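Local coordinates for START domain-containing protein 10 (PDB 6SER) that transfers phosphatidylcholine and phosphatidylethanolamine between membranes, preferring lipids with a palmitoyl or stearoyl chain at sn-1 and an unsaturated chain at sn-2, at residues Asp88-Lys94 / Lys221-Lys226. Residues are numbered along the deposited sequence; the frame is centred on the assembly and turned at random.
Sequences DIEYRKK and KYPEWK. With PO4 (phosphate ion), chain B.
Asp88 and Tyr222 open a contact in which the short helix 89-95 packs, through an aromatic cluster, on the last turns of helix 197-227, the C-terminal helix that in the START helix-grip fold lies across the mouth of the lipid-binding cavity. Tyr222 OH donates to Asp88 OD1 (2.8 Å), which accepts with its anti lone pair, the one facing away from OD2. That second oxygen N-caps helix 89-95 by accepting from Tyr91 N at 2.8 Å, well above the carboxylate plane. One buried carboxylate thus both caps its own helix and ties it to the other. A water 2.7 Å from Asp88 OD1 also links Glu90 OE2 to Lys226 NZ; this ammonium is further held by backbone carbonyls of His229, Leu230 and Phe233, and probably stabilises the negative charge of Asp88. Glu90 lays its extended chain against the indole rim, CD lying 3.8 Å from Trp225 CH2 and the carboxylate turned almost perpendicular to the ring.

Tyr91 is shared by both aromatic partners: CG anti to the backbone N (chi1 -169°) brings its ring against Tyr222 and Trp225, which adjoin it at roughly a right angle. Tyr222 presents its edge to the Tyr91 face in a T-shaped pair, planes at 63°, whereas Tyr91 CD1 sits over the indole face, 3.4 Å from Trp225 CE3, with the two rings oblique. The phenol OH lies beside the Lys221-Tyr222 backbone and hydrogen-bonds to the carbonyl of Ala218, about one turn earlier. Lys94 is bent at chi2; its methylenes pass the pyrrole part of Trp225, and NZ makes a weak bond to a phosphate ion, probably from the crystallisation liquor. His229 NE2 also binds this ion, and Trp225 NE1 donates to its O1 at 3.1 Å with an N-H...O angle of 158°.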
loop_
_atom_site.group_PDB
_atom_site.type_symbol
_atom_site.label_atom_id
_atom_site.label_comp_id
_atom_site.label_asym_id
_atom_site.label_seq_id
_atom_site.Cartn_x
_atom_site.Cartn_y
_atom_site.Cartn_z
ATOM N N ASP A 88 10.986 -1.245 -1.188
ATOM C CA ASP A 88 12.018 -0.663 -2.051
ATOM C C ASP A 88 11.401 0.343 -3.012
ATOM O O ASP A 88 11.010 0.001 -4.129
ATOM C CB ASP A 88 12.747 -1.762 -2.817
ATOM C CG ASP A 88 14.059 -1.282 -3.423
ATOM O OD1 ASP A 88 15.066 -2.004 -3.307
ATOM O OD2 ASP A 88 14.078 -0.180 -4.014
ATOM N N ILE A 89 11.362 1.612 -2.589
ATOM C CA ILE A 89 10.817 2.682 -3.431
ATOM C C ILE A 89 11.517 2.724 -4.781
ATOM O O ILE A 89 10.872 2.885 -5.825
ATOM C CB ILE A 89 10.911 4.045 -2.717
ATOM C CG1 ILE A 89 9.853 4.151 -1.627
ATOM C CG2 ILE A 89 10.703 5.183 -3.700
ATOM C CD1 ILE A 89 10.405 4.052 -0.257
ATOM N N GLU A 90 12.845 2.581 -4.784
ATOM C CA GLU A 90 13.604 2.684 -6.026
ATOM C C GLU A 90 13.197 1.611 -7.028
ATOM O O GLU A 90 13.042 1.892 -8.222
ATOM C CB GLU A 90 15.101 2.582 -5.733
ATOM C CG GLU A 90 15.924 2.497 -6.988
ATOM C CD GLU A 90 17.417 2.298 -6.727
ATOM O OE1 GLU A 90 18.202 2.667 -7.613
ATOM O OE2 GLU A 90 17.806 1.774 -5.663
ATOM N N TYR A 91 13.045 0.369 -6.560
ATOM C CA TYR A 91 12.641 -0.756 -7.400
ATOM C C TYR A 91 11.242 -0.593 -7.999
ATOM O O TYR A 91 10.973 -1.183 -9.047
ATOM C CB TYR A 91 12.692 -2.041 -6.571
ATOM C CG TYR A 91 12.552 -3.330 -7.343
ATOM C CD1 TYR A 91 13.372 -3.606 -8.430
ATOM C CD2 TYR A 91 11.625 -4.300 -6.955
ATOM C CE1 TYR A 91 13.265 -4.809 -9.123
ATOM C CE2 TYR A 91 11.511 -5.503 -7.641
ATOM C CZ TYR A 91 12.329 -5.751 -8.720
ATOM O OH TYR A 91 12.212 -6.937 -9.398
ATOM N N ARG A 92 10.352 0.185 -7.362
ATOM C CA ARG A 92 8.991 0.352 -7.874
ATOM C C ARG A 92 8.990 0.750 -9.340
ATOM O O ARG A 92 8.217 0.213 -10.138
ATOM C CB ARG A 92 8.224 1.400 -7.061
ATOM C CG ARG A 92 7.268 0.836 -6.016
ATOM C CD ARG A 92 5.872 0.495 -6.575
ATOM N NE ARG A 92 5.059 -0.152 -5.542
ATOM C CZ ARG A 92 3.744 -0.354 -5.605
ATOM N NH1 ARG A 92 3.048 0.045 -6.661
ATOM N NH2 ARG A 92 3.121 -0.952 -4.595
ATOM N N LYS A 93 9.852 1.686 -9.719
ATOM C CA LYS A 93 9.869 2.120 -11.112
ATOM C C LYS A 93 10.367 1.041 -12.059
ATOM O O LYS A 93 10.150 1.154 -13.265
ATOM C CB LYS A 93 10.725 3.365 -11.266
ATOM C CG LYS A 93 10.011 4.620 -10.842
ATOM C CD LYS A 93 10.965 5.794 -10.864
ATOM C CE LYS A 93 10.250 7.056 -10.467
ATOM N NZ LYS A 93 11.174 8.213 -10.426
ATOM N N LYS A 94 11.028 0.004 -11.548
ATOM C CA LYS A 94 11.483 -1.063 -12.428
ATOM C C LYS A 94 10.323 -1.945 -12.884
ATOM O O LYS A 94 10.242 -2.288 -14.069
ATOM C CB LYS A 94 12.565 -1.896 -11.730
ATOM C CG LYS A 94 13.181 -2.998 -12.590
ATOM C CD LYS A 94 14.050 -2.454 -13.728
ATOM C CE LYS A 94 14.601 -3.596 -14.591
ATOM N NZ LYS A 94 15.472 -3.117 -15.705
ATOM N N LYS A 221 12.611 -11.538 -9.759
ATOM C CA LYS A 221 13.718 -10.798 -10.344
ATOM C C LYS A 221 14.443 -9.923 -9.328
ATOM O O LYS A 221 15.492 -9.359 -9.658
ATOM C CB LYS A 221 13.211 -9.946 -11.518
ATOM C CG LYS A 221 12.747 -10.771 -12.723
ATOM C CD LYS A 221 13.928 -11.208 -13.586
ATOM C CE LYS A 221 13.533 -12.238 -14.642
ATOM N NZ LYS A 221 13.716 -13.638 -14.148
ATOM N N TYR A 222 13.929 -9.816 -8.094
ATOM C CA TYR A 222 14.475 -8.822 -7.173
ATOM C C TYR A 222 15.893 -9.143 -6.718
ATOM O O TYR A 222 16.751 -8.243 -6.788
ATOM C CB TYR A 222 13.537 -8.625 -5.977
ATOM C CG TYR A 222 14.051 -7.559 -5.027
ATOM C CD1 TYR A 222 14.090 -6.224 -5.413
ATOM C CD2 TYR A 222 14.509 -7.889 -3.751
ATOM C CE1 TYR A 222 14.567 -5.242 -4.559
ATOM C CE2 TYR A 222 14.977 -6.916 -2.890
ATOM C CZ TYR A 222 15.008 -5.591 -3.301
ATOM O OH TYR A 222 15.478 -4.618 -2.447
ATOM N N PRO A 223 16.215 -10.354 -6.231
ATOM C CA PRO A 223 17.590 -10.594 -5.743
ATOM C C PRO A 223 18.668 -10.222 -6.747
ATOM O O PRO A 223 19.646 -9.564 -6.377
ATOM C CB PRO A 223 17.583 -12.097 -5.424
ATOM C CG PRO A 223 16.132 -12.374 -5.053
ATOM C CD PRO A 223 15.363 -11.548 -6.045
ATOM N N GLU A 224 18.488 -10.589 -8.020
ATOM C CA GLU A 224 19.468 -10.241 -9.046
ATOM C C GLU A 224 19.512 -8.739 -9.295
ATOM O O GLU A 224 20.596 -8.158 -9.430
ATOM C CB GLU A 224 19.159 -10.984 -10.346
ATOM C CG GLU A 224 19.492 -12.472 -10.299
ATOM C CD GLU A 224 19.054 -13.213 -11.553
ATOM O OE1 GLU A 224 18.097 -12.755 -12.217
ATOM O OE2 GLU A 224 19.672 -14.252 -11.874
ATOM N N TRP A 225 18.346 -8.093 -9.368
ATOM C CA TRP A 225 18.321 -6.647 -9.561
ATOM C C TRP A 225 18.967 -5.923 -8.382
ATOM O O TRP A 225 19.768 -4.999 -8.567
ATOM C CB TRP A 225 16.881 -6.171 -9.764
ATOM C CG TRP A 225 16.784 -4.711 -10.052
ATOM C CD1 TRP A 225 16.769 -4.112 -11.281
ATOM C CD2 TRP A 225 16.693 -3.657 -9.090
ATOM N NE1 TRP A 225 16.670 -2.752 -11.144
ATOM C CE2 TRP A 225 16.620 -2.444 -9.809
ATOM C CE3 TRP A 225 16.659 -3.621 -7.690
ATOM C CZ2 TRP A 225 16.523 -1.201 -9.174
ATOM C CZ3 TRP A 225 16.555 -2.384 -7.060
ATOM C CH2 TRP A 225 16.492 -1.191 -7.802
ATOM N N LYS A 226 18.624 -6.329 -7.159
ATOM C CA LYS A 226 19.120 -5.625 -5.980
ATOM C C LYS A 226 20.624 -5.817 -5.811
ATOM O O LYS A 226 21.306 -4.937 -5.275
ATOM C CB LYS A 226 18.348 -6.102 -4.740
ATOM C CG LYS A 226 18.663 -5.367 -3.435
ATOM C CD LYS A 226 18.638 -3.845 -3.600
ATOM C CE LYS A 226 18.738 -3.161 -2.238
ATOM N NZ LYS A 226 19.063 -1.723 -2.371
HETATM P P PO4 B . 18.270 -0.677 -14.131
HETATM O O1 PO4 B . 17.265 -0.498 -13.138
HETATM O O2 PO4 B . 17.936 0.038 -15.282
HETATM O O3 PO4 B . 18.356 -2.038 -14.427
HETATM O O4 PO4 B . 19.525 -0.201 -13.657
HETATM O O HOH W 1 17.253 -0.483 -3.844
#